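Local coordinates for germination protein YpeB (Bacillus megaterium QM B1551, PDB 5BOI) that takes part in the germination of Bacillus spores, this piece being its C-terminal PepSY-containing domain, which probably has an inhibitory role, at residues 19-23 / 95-101; 9-15 / 42-46; 114-120 / 135-141. One frame throughout, in Å; residues are numbered along the deposited sequence. Where two conformers were deposited one is given.

Contact 1. Residues 19-23 / 95-101; sequences ARSFL and FLKDHRF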
loop_
_atom_site.group_PDB
_atom_site.type_symbol
_atom_site.label_atom_id
_atom_site.label_comp_id
_atom_site.label_asym_id
_atom_site.label_seq_id
_atom_site.Cartn_x
_atom_site.Cartn_y
_atom_site.Cartn_z
ATOM N N ALA A 19 6.131 12.632 -12.985
ATOM C CA ALA A 19 6.355 11.310 -13.556
ATOM C C ALA A 19 7.843 10.975 -13.694
ATOM O O ALA A 19 8.289 9.909 -13.269
ATOM C CB ALA A 19 5.657 11.207 -14.916
ATOM N N ARG A 20 8.605 11.886 -14.292
ATOM C CA ARG A 20 10.031 11.664 -14.514
ATOM C C ARG A 20 10.756 11.333 -13.208
ATOM O O ARG A 20 11.556 10.396 -13.146
ATOM C CB ARG A 20 10.660 12.892 -15.170
ATOM C CG ARG A 20 10.018 13.292 -16.485
ATOM C CD ARG A 20 10.907 14.254 -17.266
ATOM N NE ARG A 20 10.245 14.747 -18.471
ATOM C CZ ARG A 20 10.194 14.083 -19.622
ATOM N NH1 ARG A 20 9.567 14.610 -20.665
ATOM N NH2 ARG A 20 10.764 12.888 -19.729
ATOM N N SER A 21 10.454 12.104 -12.169
ATOM C CA SER A 21 11.061 11.927 -10.854
ATOM C C SER A 21 10.644 10.624 -10.166
ATOM O O SER A 21 11.488 9.864 -9.685
ATOM C CB SER A 21 10.706 13.118 -9.967
ATOM O OG SER A 21 11.604 13.222 -8.880
ATOM N N PHE A 22 9.338 10.376 -10.124
ATOM C CA PHE A 22 8.773 9.193 -9.475
ATOM C C PHE A 22 9.241 7.881 -10.105
ATOM O O PHE A 22 9.473 6.892 -9.407
ATOM C CB PHE A 22 7.246 9.274 -9.527
ATOM C CG PHE A 22 6.543 8.352 -8.573
ATOM C CD1 PHE A 22 6.465 8.656 -7.219
ATOM C CD2 PHE A 22 5.933 7.197 -9.033
ATOM C CE1 PHE A 22 5.799 7.811 -6.342
ATOM C CE2 PHE A 22 5.260 6.349 -8.161
ATOM C CZ PHE A 22 5.196 6.660 -6.812
ATOM N N LEU A 23 9.370 7.883 -11.430
ATOM C CA LEU A 23 9.652 6.670 -12.194
ATOM C C LEU A 23 11.112 6.592 -12.604
ATOM O O LEU A 23 11.523 5.658 -13.298
ATOM C CB LEU A 23 8.773 6.610 -13.442
ATOM C CG LEU A 23 7.265 6.525 -13.221
ATOM C CD1 LEU A 23 6.550 6.697 -14.550
ATOM C CD2 LEU A 23 6.908 5.203 -12.574
ATOM N N PHE A 95 11.777 3.070 -1.188
ATOM C CA PHE A 95 11.161 3.849 -2.252
ATOM C C PHE A 95 10.099 4.787 -1.676
ATOM O O PHE A 95 10.106 5.990 -1.972
ATOM C CB PHE A 95 10.535 2.932 -3.302
ATOM C CG PHE A 95 9.821 3.668 -4.396
ATOM C CD1 PHE A 95 10.515 4.127 -5.500
ATOM C CD2 PHE A 95 8.460 3.894 -4.327
ATOM C CE1 PHE A 95 9.866 4.801 -6.511
ATOM C CE2 PHE A 95 7.803 4.576 -5.345
ATOM C CZ PHE A 95 8.520 5.028 -6.439
ATOM N N LEU A 96 9.219 4.241 -0.834
ATOM C CA LEU A 96 8.146 5.045 -0.242
ATOM C C LEU A 96 8.717 6.220 0.544
ATOM O O LEU A 96 8.286 7.355 0.358
ATOM C CB LEU A 96 7.242 4.200 0.660
ATOM C CG LEU A 96 6.367 3.197 -0.106
ATOM C CD1 LEU A 96 5.636 2.262 0.824
ATOM C CD2 LEU A 96 5.395 3.959 -0.989
ATOM N N LYS A 97 9.694 5.942 1.400
ATOM C CA LYS A 97 10.304 6.982 2.214
ATOM C C LYS A 97 11.008 8.019 1.343
ATOM O O LYS A 97 10.968 9.209 1.639
ATOM C CB LYS A 97 11.277 6.366 3.222
ATOM C CG LYS A 97 10.647 5.252 4.044
ATOM C CD LYS A 97 11.085 5.266 5.485
ATOM C CE LYS A 97 9.972 4.754 6.389
ATOM N NZ LYS A 97 8.760 5.621 6.336
ATOM N N ASP A 98 11.641 7.570 0.263
ATOM C CA ASP A 98 12.323 8.488 -0.651
ATOM C C ASP A 98 11.363 9.377 -1.440
ATOM O O ASP A 98 11.776 10.415 -1.971
ATOM C CB ASP A 98 13.216 7.726 -1.642
ATOM C CG ASP A 98 14.432 7.103 -0.983
ATOM O OD1 ASP A 98 14.773 7.508 0.145
ATOM O OD2 ASP A 98 15.060 6.220 -1.603
ATOM N N HIS A 99 10.095 8.984 -1.524
ATOM C CA HIS A 99 9.150 9.725 -2.353
ATOM C C HIS A 99 7.994 10.322 -1.562
ATOM O O HIS A 99 6.880 10.417 -2.073
ATOM C CB HIS A 99 8.624 8.831 -3.476
ATOM C CG HIS A 99 9.658 8.510 -4.507
ATOM N ND1 HIS A 99 10.598 7.517 -4.333
ATOM C CD2 HIS A 99 9.940 9.092 -5.697
ATOM C CE1 HIS A 99 11.396 7.479 -5.384
ATOM N NE2 HIS A 99 11.019 8.426 -6.227
ATOM N N ARG A 100 8.272 10.701 -0.314
ATOM C CA ARG A 100 7.360 11.469 0.542
ATOM C C ARG A 100 6.142 10.697 1.041
ATOM O O ARG A 100 5.165 11.301 1.479
ATOM C CB ARG A 100 6.883 12.742 -0.172
ATOM C CG ARG A 100 7.916 13.854 -0.220
ATOM C CD ARG A 100 7.508 14.964 -1.184
ATOM N NE ARG A 100 6.062 15.031 -1.383
ATOM C CZ ARG A 100 5.476 15.707 -2.366
ATOM N NH1 ARG A 100 4.153 15.712 -2.474
ATOM N NH2 ARG A 100 6.211 16.379 -3.240
ATOM N N PHE A 101 6.201 9.371 0.976
ATOM C CA PHE A 101 5.173 8.545 1.599
ATOM C C PHE A 101 5.716 8.054 2.919
ATOM O O PHE A 101 6.349 7.000 2.986
ATOM C CB PHE A 101 4.766 7.377 0.698
ATOM C CG PHE A 101 3.960 7.795 -0.491
ATOM C CD1 PHE A 101 2.585 7.906 -0.404
ATOM C CD2 PHE A 101 4.581 8.100 -1.691
ATOM C CE1 PHE A 101 1.833 8.298 -1.496
ATOM C CE2 PHE A 101 3.835 8.498 -2.790
ATOM C CZ PHE A 101 2.462 8.598 -2.693
#
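F22 and F95 meet edge to face, and H99 closes the group into an aromatic cluster that joins the ends of two helices. No hydrogen bond passes between 19-23 and 95-101. The contact rests on rings. F22 lies in the last turn of helix 12-22. F95 lies in the last turn of helix 85-98, and H99 is the first residue beyond that helix to leave helical backbone angles.

The edge of F95 comes over one face of F22, with the planes at 77° and the centroids 5.1 Å apart. CZ of F95 sits above the F22 ring toward its rim. The closest side-chain atoms are F22 CZ and F95 CE2, 3.6 Å apart. The F22 ring gets there because its CG stands anti to the backbone N (chi1 -163°), which carries the end of the side chain nearer to 95-101. The same F95 ring also has the backbone O of F22 at its edge, near the ring plane, 3.6 Å from F95 CE1.

H99 comes in obliquely on F22, with CD2 at 3.8 Å from F22 CD1. F101 adds a lighter touch through CE2 to F22 CE1. F22 also meets F149 edge to face and packs on M60, P69 and V72. The cluster therefore lies between the two helix ends and strands 57-63, 69-74 and 146-150 of this PepSY-family region.

L96 O takes two backbone donors, H99 N and F101 N, from opposite faces of its carbonyl plane. Both bonds hold the turn in which the chain leaves the helix. The imidazole is fixed in rotation by a bond of its own: H99 ND1 donates to F95 O at 2.9 Å, with the acceptor almost in the ring plane.

Contact 2. Residues 9-15 / 42-46; sequences EVSEDVA and YEVYS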
loop_
_atom_site.group_PDB
_atom_site.type_symbol
_atom_site.label_atom_id
_atom_site.label_comp_id
_atom_site.label_asym_id
_atom_site.label_seq_id
_atom_site.Cartn_x
_atom_site.Cartn_y
_atom_site.Cartn_z
ATOM N N GLU A 9 -3.971 23.617 -8.692
ATOM C CA GLU A 9 -4.006 22.787 -9.885
ATOM C C GLU A 9 -2.619 22.771 -10.507
ATOM O O GLU A 9 -1.804 23.655 -10.243
ATOM C CB GLU A 9 -5.041 23.299 -10.888
ATOM C CG GLU A 9 -5.676 22.206 -11.735
ATOM C CD GLU A 9 -7.175 22.371 -11.869
ATOM O OE1 GLU A 9 -7.618 23.052 -12.817
ATOM O OE2 GLU A 9 -7.913 21.816 -11.027
ATOM N N VAL A 10 -2.342 21.756 -11.315
ATOM C CA VAL A 10 -1.078 21.689 -12.031
ATOM C C VAL A 10 -1.340 21.514 -13.524
ATOM O O VAL A 10 -2.330 20.900 -13.923
ATOM C CB VAL A 10 -0.184 20.546 -11.508
ATOM C CG1 VAL A 10 0.074 20.719 -10.020
ATOM C CG2 VAL A 10 -0.822 19.187 -11.786
ATOM N N SER A 11 -0.466 22.077 -14.351
ATOM C CA SER A 11 -0.633 21.957 -15.791
ATOM C C SER A 11 0.025 20.679 -16.289
ATOM O O SER A 11 0.883 20.108 -15.615
ATOM C CB SER A 11 -0.061 23.179 -16.516
ATOM O OG SER A 11 1.338 23.285 -16.330
ATOM N N GLU A 12 -0.378 20.244 -17.479
ATOM C CA GLU A 12 0.074 18.980 -18.053
ATOM C C GLU A 12 1.597 18.886 -18.167
ATOM O O GLU A 12 2.151 17.792 -18.290
ATOM C CB GLU A 12 -0.566 18.778 -19.427
ATOM C CG GLU A 12 -2.067 19.028 -19.440
ATOM C CD GLU A 12 -2.722 18.629 -20.748
ATOM O OE1 GLU A 12 -3.816 19.153 -21.052
ATOM O OE2 GLU A 12 -2.145 17.789 -21.469
ATOM N N ASP A 13 2.267 20.034 -18.124
ATOM C CA ASP A 13 3.723 20.078 -18.165
ATOM C C ASP A 13 4.301 19.744 -16.792
ATOM O O ASP A 13 5.363 19.132 -16.686
ATOM C CB ASP A 13 4.204 21.456 -18.630
ATOM C CG ASP A 13 5.327 21.370 -19.646
ATOM O OD1 ASP A 13 6.249 20.552 -19.450
ATOM O OD2 ASP A 13 5.284 22.123 -20.642
ATOM N N VAL A 14 3.591 20.151 -15.744
ATOM C CA VAL A 14 4.006 19.871 -14.375
ATOM C C VAL A 14 3.809 18.392 -14.041
ATOM O O VAL A 14 4.668 17.766 -13.414
ATOM C CB VAL A 14 3.228 20.739 -13.365
ATOM C CG1 VAL A 14 3.487 20.269 -11.941
ATOM C CG2 VAL A 14 3.599 22.207 -13.529
ATOM N N ALA A 15 2.680 17.837 -14.471
ATOM C CA ALA A 15 2.391 16.423 -14.256
ATOM C C ALA A 15 3.462 15.550 -14.914
ATOM O O ALA A 15 3.738 14.441 -14.461
ATOM C CB ALA A 15 1.007 16.074 -14.792
ATOM N N TYR A 42 -13.245 12.115 -10.987
ATOM C CA TYR A 42 -12.001 12.637 -10.430
ATOM C C TYR A 42 -11.176 13.371 -11.478
ATOM O O TYR A 42 -11.101 12.952 -12.633
ATOM C CB TYR A 42 -11.168 11.504 -9.825
ATOM C CG TYR A 42 -11.812 10.836 -8.632
ATOM C CD1 TYR A 42 -11.700 11.382 -7.359
ATOM C CD2 TYR A 42 -12.530 9.654 -8.778
ATOM C CE1 TYR A 42 -12.289 10.771 -6.265
ATOM C CE2 TYR A 42 -13.120 9.038 -7.692
ATOM C CZ TYR A 42 -12.995 9.601 -6.439
ATOM O OH TYR A 42 -13.581 8.989 -5.354
ATOM N N GLU A 43 -10.553 14.469 -11.062
ATOM C CA GLU A 43 -9.700 15.238 -11.953
ATOM C C GLU A 43 -8.302 14.646 -11.950
ATOM O O GLU A 43 -7.549 14.801 -10.987
ATOM C CB GLU A 43 -9.673 16.705 -11.538
ATOM C CG GLU A 43 -11.014 17.394 -11.702
ATOM C CD GLU A 43 -10.977 18.849 -11.293
ATOM O OE1 GLU A 43 -10.637 19.131 -10.123
ATOM O OE2 GLU A 43 -11.298 19.709 -12.139
ATOM N N VAL A 44 -7.965 13.959 -13.036
ATOM C CA VAL A 44 -6.727 13.192 -13.123
ATOM C C VAL A 44 -6.082 13.337 -14.507
ATOM O O VAL A 44 -6.785 13.452 -15.516
ATOM C CB VAL A 44 -7.000 11.692 -12.812
ATOM C CG1 VAL A 44 -5.816 10.813 -13.186
ATOM C CG2 VAL A 44 -7.365 11.503 -11.346
ATOM N N TYR A 45 -4.750 13.363 -14.546
ATOM C CA TYR A 45 -4.007 13.259 -15.798
ATOM C C TYR A 45 -3.556 11.826 -16.059
ATOM O O TYR A 45 -2.773 11.269 -15.289
ATOM C CB TYR A 45 -2.782 14.176 -15.796
ATOM C CG TYR A 45 -3.120 15.644 -15.729
ATOM C CD1 TYR A 45 -3.510 16.329 -16.872
ATOM C CD2 TYR A 45 -2.998 16.357 -14.545
ATOM C CE1 TYR A 45 -3.819 17.671 -16.831
ATOM C CE2 TYR A 45 -3.289 17.710 -14.498
ATOM C CZ TYR A 45 -3.703 18.357 -15.644
ATOM O OH TYR A 45 -4.004 19.697 -15.613
ATOM N N SER A 46 -4.052 11.230 -17.138
ATOM C CA SER A 46 -3.655 9.872 -17.516
ATOM C C SER A 46 -2.476 9.903 -18.478
ATOM O O SER A 46 -2.596 10.392 -19.602
ATOM C CB SER A 46 -4.823 9.117 -18.156
ATOM O OG SER A 46 -5.675 8.557 -17.174
#
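Y45 reaches from its strand to the start of helix 12-22 and bonds to the backbone of V10. From CB the ring runs out with CG anti to the carbonyl carbon (chi1 -64°), and the bond from CA points toward 9-15. Along one side of the ring, CD2 meets A15 CB at 4.0 Å and CE2 meets V10 CG2 at 4.0 Å. Along the other, CD1 and CE1 face E12 CG, 3.4 Å from CE1, and the two side chains cross at about a right angle. CZ lies near V10 O. At the tip, Y45 OH donates to V10 O at 2.7 Å, in the carbonyl plane and with a C=O...O angle of 159°. A phenylalanine here would keep the ring but would probably leave V10 O without this donor. Nearby, the carboxylates of E9 and E43 approach with OE2 and OE1 3.9 Å apart, a pairing of like charges that is probably unfavourable unless screened or protonated.

The strand of Y45 is flanked by strands 30-35 and 57-63. The backbone of Y45 bonds to I62, and its side chain also touches I33. Helix 12-22 packs across this sheet, and Y45 lies between the helix start and the strands.

Contact 3. Residues 114-120 / 135-141; sequences NMGVFTF and VKMKMSL
G116 and M139 pair through both their backbone polar groups: G116 N donates to M139 O at 2.9 Å, and M139 N returns a bond to G116 O at 2.8 Å. The same exchange is repeated at F118 with M137 and at F120 with V135. These three are the hydrogen-bonded pairs of an antiparallel ladder. M115 with S140, V117 with K138 and T119 with K136 are the non-hydrogen-bonded pairs between them. The bond from F120 N to V135 O is nearly straight, with an N-H...O angle of 172° and the donor almost along the C=O axis. A seventh bond, L141 N to N114 O at 3.1 Å, extends the ladder past the end of strand 134-140.

The backbones of V117 and T119 bond to strand 104-112, and those of K136 and K138 to strand 146-150. Several carbonyls also receive a CA-H...O contact, such as K138 CA to G116 O at 3.2 Å. Among side chains, N114 ND2 donates to I78 O, and S140 OG bonds to the backbone N of E142.

One face of the ladder carries F118, F120, V135, M137 and M139. In the conformer given, M139 CG lies at the edge of the F118 ring, 3.5 Å from CE2. M137 SD stands 4.0 Å from F120 CE1, an oblique Met-aromatic contact. L141 lies against N114, with CB 3.3 Å from its O. M115, V117, T119, K136, K138 and S140 lie on the other face.

Helix 85-98 packs on the first face, with M89 against F118 and T93 against F120. Strands 115-123 and 134-140 sit in the middle of an antiparallel run from 104-112 to 146-150, with helix 85-98 across one face, an arrangement consistent with a PepSY-type fold.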
loop_
_atom_site.group_PDB
_atom_site.type_symbol
_atom_site.label_atom_id
_atom_site.label_comp_id
_atom_site.label_asym_id
_atom_site.label_seq_id
_atom_site.Cartn_x
_atom_site.Cartn_y
_atom_site.Cartn_z
ATOM N N ASN A 114 7.529 -13.694 -10.675
ATOM C CA ASN A 114 8.781 -12.911 -10.567
ATOM C C ASN A 114 8.588 -11.454 -10.125
ATOM O O ASN A 114 9.435 -10.594 -10.381
ATOM C CB ASN A 114 9.556 -12.960 -11.900
ATOM C CG ASN A 114 10.117 -14.326 -12.174
ATOM O OD1 ASN A 114 10.273 -15.124 -11.250
ATOM N ND2 ASN A 114 10.452 -14.606 -13.438
ATOM N N MET A 115 7.483 -11.187 -9.427
ATOM C CA MET A 115 7.252 -9.866 -8.834
ATOM C C MET A 115 7.018 -9.989 -7.344
ATOM O O MET A 115 6.459 -10.997 -6.873
ATOM C CB MET A 115 6.030 -9.182 -9.457
ATOM C CG MET A 115 6.015 -9.077 -10.969
ATOM S SD MET A 115 4.453 -8.294 -11.463
ATOM C CE MET A 115 3.246 -9.466 -10.838
ATOM N N GLY A 116 7.431 -8.959 -6.610
ATOM C CA GLY A 116 7.043 -8.848 -5.214
ATOM C C GLY A 116 5.835 -7.933 -5.148
ATOM O O GLY A 116 5.821 -6.852 -5.735
ATOM N N VAL A 117 4.811 -8.380 -4.438
ATOM C CA VAL A 117 3.582 -7.616 -4.291
ATOM C C VAL A 117 3.437 -7.276 -2.814
ATOM O O VAL A 117 3.441 -8.170 -1.953
ATOM C CB VAL A 117 2.359 -8.425 -4.793
ATOM C CG1 VAL A 117 1.075 -7.621 -4.658
ATOM C CG2 VAL A 117 2.593 -8.851 -6.245
ATOM N N PHE A 118 3.304 -5.990 -2.533
ATOM C CA PHE A 118 3.289 -5.508 -1.158
ATOM C C PHE A 118 2.128 -4.566 -0.885
ATOM O O PHE A 118 1.735 -3.789 -1.757
ATOM C CB PHE A 118 4.592 -4.774 -0.855
ATOM C CG PHE A 118 5.808 -5.579 -1.141
ATOM C CD1 PHE A 118 6.138 -6.646 -0.333
ATOM C CD2 PHE A 118 6.623 -5.277 -2.219
ATOM C CE1 PHE A 118 7.256 -7.399 -0.588
ATOM C CE2 PHE A 118 7.763 -6.024 -2.467
ATOM C CZ PHE A 118 8.071 -7.089 -1.649
ATOM N N THR A 119 1.582 -4.640 0.329
ATOM C CA THR A 119 0.623 -3.634 0.788
ATOM C C THR A 119 1.167 -2.991 2.059
ATOM O O THR A 119 1.643 -3.690 2.952
ATOM C CB THR A 119 -0.768 -4.231 1.070
ATOM O OG1 THR A 119 -1.258 -4.889 -0.111
ATOM C CG2 THR A 119 -1.737 -3.124 1.499
ATOM N N PHE A 120 1.129 -1.658 2.114
ATOM C CA PHE A 120 1.569 -0.904 3.275
ATOM C C PHE A 120 0.355 -0.171 3.807
ATOM O O PHE A 120 -0.546 0.147 3.021
ATOM C CB PHE A 120 2.654 0.117 2.890
ATOM C CG PHE A 120 3.957 -0.504 2.483
ATOM C CD1 PHE A 120 4.118 -1.053 1.214
ATOM C CD2 PHE A 120 5.016 -0.554 3.367
ATOM C CE1 PHE A 120 5.323 -1.628 0.828
ATOM C CE2 PHE A 120 6.224 -1.137 2.985
ATOM C CZ PHE A 120 6.370 -1.677 1.718
ATOM N N VAL A 135 -1.393 1.596 0.667
ATOM C CA VAL A 135 -0.610 1.826 -0.541
ATOM C C VAL A 135 -0.158 0.462 -1.042
ATOM O O VAL A 135 0.344 -0.351 -0.258
ATOM C CB VAL A 135 0.577 2.716 -0.275
ATOM C CG1 VAL A 135 1.420 2.861 -1.556
ATOM C CG2 VAL A 135 0.124 4.090 0.227
ATOM N N LYS A 136 -0.340 0.206 -2.338
ATOM C CA LYS A 136 -0.015 -1.091 -2.909
ATOM C C LYS A 136 1.179 -0.919 -3.838
ATOM O O LYS A 136 1.253 0.069 -4.564
ATOM C CB LYS A 136 -1.200 -1.669 -3.685
ATOM C CG LYS A 136 -2.310 -2.236 -2.814
ATOM C CD LYS A 136 -3.637 -2.283 -3.553
ATOM C CE LYS A 136 -4.775 -2.635 -2.605
ATOM N NZ LYS A 136 -4.269 -3.294 -1.366
ATOM N N MET A 137 2.105 -1.870 -3.800
ATOM C CA MET A 137 3.314 -1.787 -4.620
ATOM C C MET A 137 3.623 -3.120 -5.247
ATOM O O MET A 137 3.397 -4.160 -4.628
ATOM C CB MET A 137 4.511 -1.357 -3.795
ATOM C CG MET A 137 4.329 -0.095 -3.025
ATOM S SD MET A 137 5.961 0.454 -2.570
ATOM C CE MET A 137 6.686 0.752 -4.181
ATOM N N LYS A 138 4.169 -3.077 -6.465
ATOM C CA LYS A 138 4.642 -4.262 -7.150
ATOM C C LYS A 138 6.067 -3.959 -7.611
ATOM O O LYS A 138 6.329 -2.904 -8.199
ATOM C CB LYS A 138 3.748 -4.634 -8.335
ATOM C CG LYS A 138 2.320 -5.008 -7.926
ATOM C CD LYS A 138 1.420 -5.195 -9.131
ATOM C CE LYS A 138 -0.024 -5.418 -8.682
ATOM N NZ LYS A 138 -0.984 -5.499 -9.820
ATOM N N MET A 139 6.980 -4.870 -7.291
ATOM C CA MET A 139 8.398 -4.689 -7.580
ATOM C C MET A 139 8.893 -5.777 -8.522
ATOM O O MET A 139 8.471 -6.918 -8.420
ATOM C CB MET A 139 9.231 -4.731 -6.294
ATOM C CG MET A 139 8.700 -3.909 -5.135
ATOM S SD MET A 139 8.746 -2.152 -5.463
ATOM C CE MET A 139 10.504 -1.842 -5.396
ATOM N N SER A 140 9.799 -5.428 -9.429
ATOM C CA SER A 140 10.473 -6.433 -10.243
ATOM C C SER A 140 11.475 -7.185 -9.388
ATOM O O SER A 140 12.325 -6.570 -8.764
ATOM C CB SER A 140 11.208 -5.789 -11.415
ATOM O OG SER A 140 12.106 -6.747 -11.986
ATOM N N LEU A 141 11.421 -8.506 -9.379
ATOM C CA LEU A 141 12.479 -9.260 -8.707
ATOM C C LEU A 141 13.742 -9.441 -9.563
ATOM O O LEU A 141 14.694 -10.084 -9.112
ATOM C CB LEU A 141 11.956 -10.621 -8.251
ATOM C CG LEU A 141 10.801 -10.548 -7.230
ATOM C CD1 LEU A 141 10.409 -11.941 -6.802
ATOM C CD2 LEU A 141 11.147 -9.686 -6.016
#

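How the contacts relate
Contacts 1 and 2 both use helix 12-22. Contact 2 holds its start and contact 1 its end, and their centres are about 17 Å apart. Contact 1 also uses the end of helix 85-98, which packs on the sheet of contact 3. These two contacts touch directly: F95 CD2 meets M137 CE at 3.6 Å, and L96 CD1 meets F120 CG at 3.6 Å. Their centres are about 15 Å apart. Contacts 2 and 3 do not touch, with nearest atoms about 15 Å apart. Contact 1 thus lies between the helix-and-sheet layer at 9-15 / 42-46 and the one at 114-120 / 135-141.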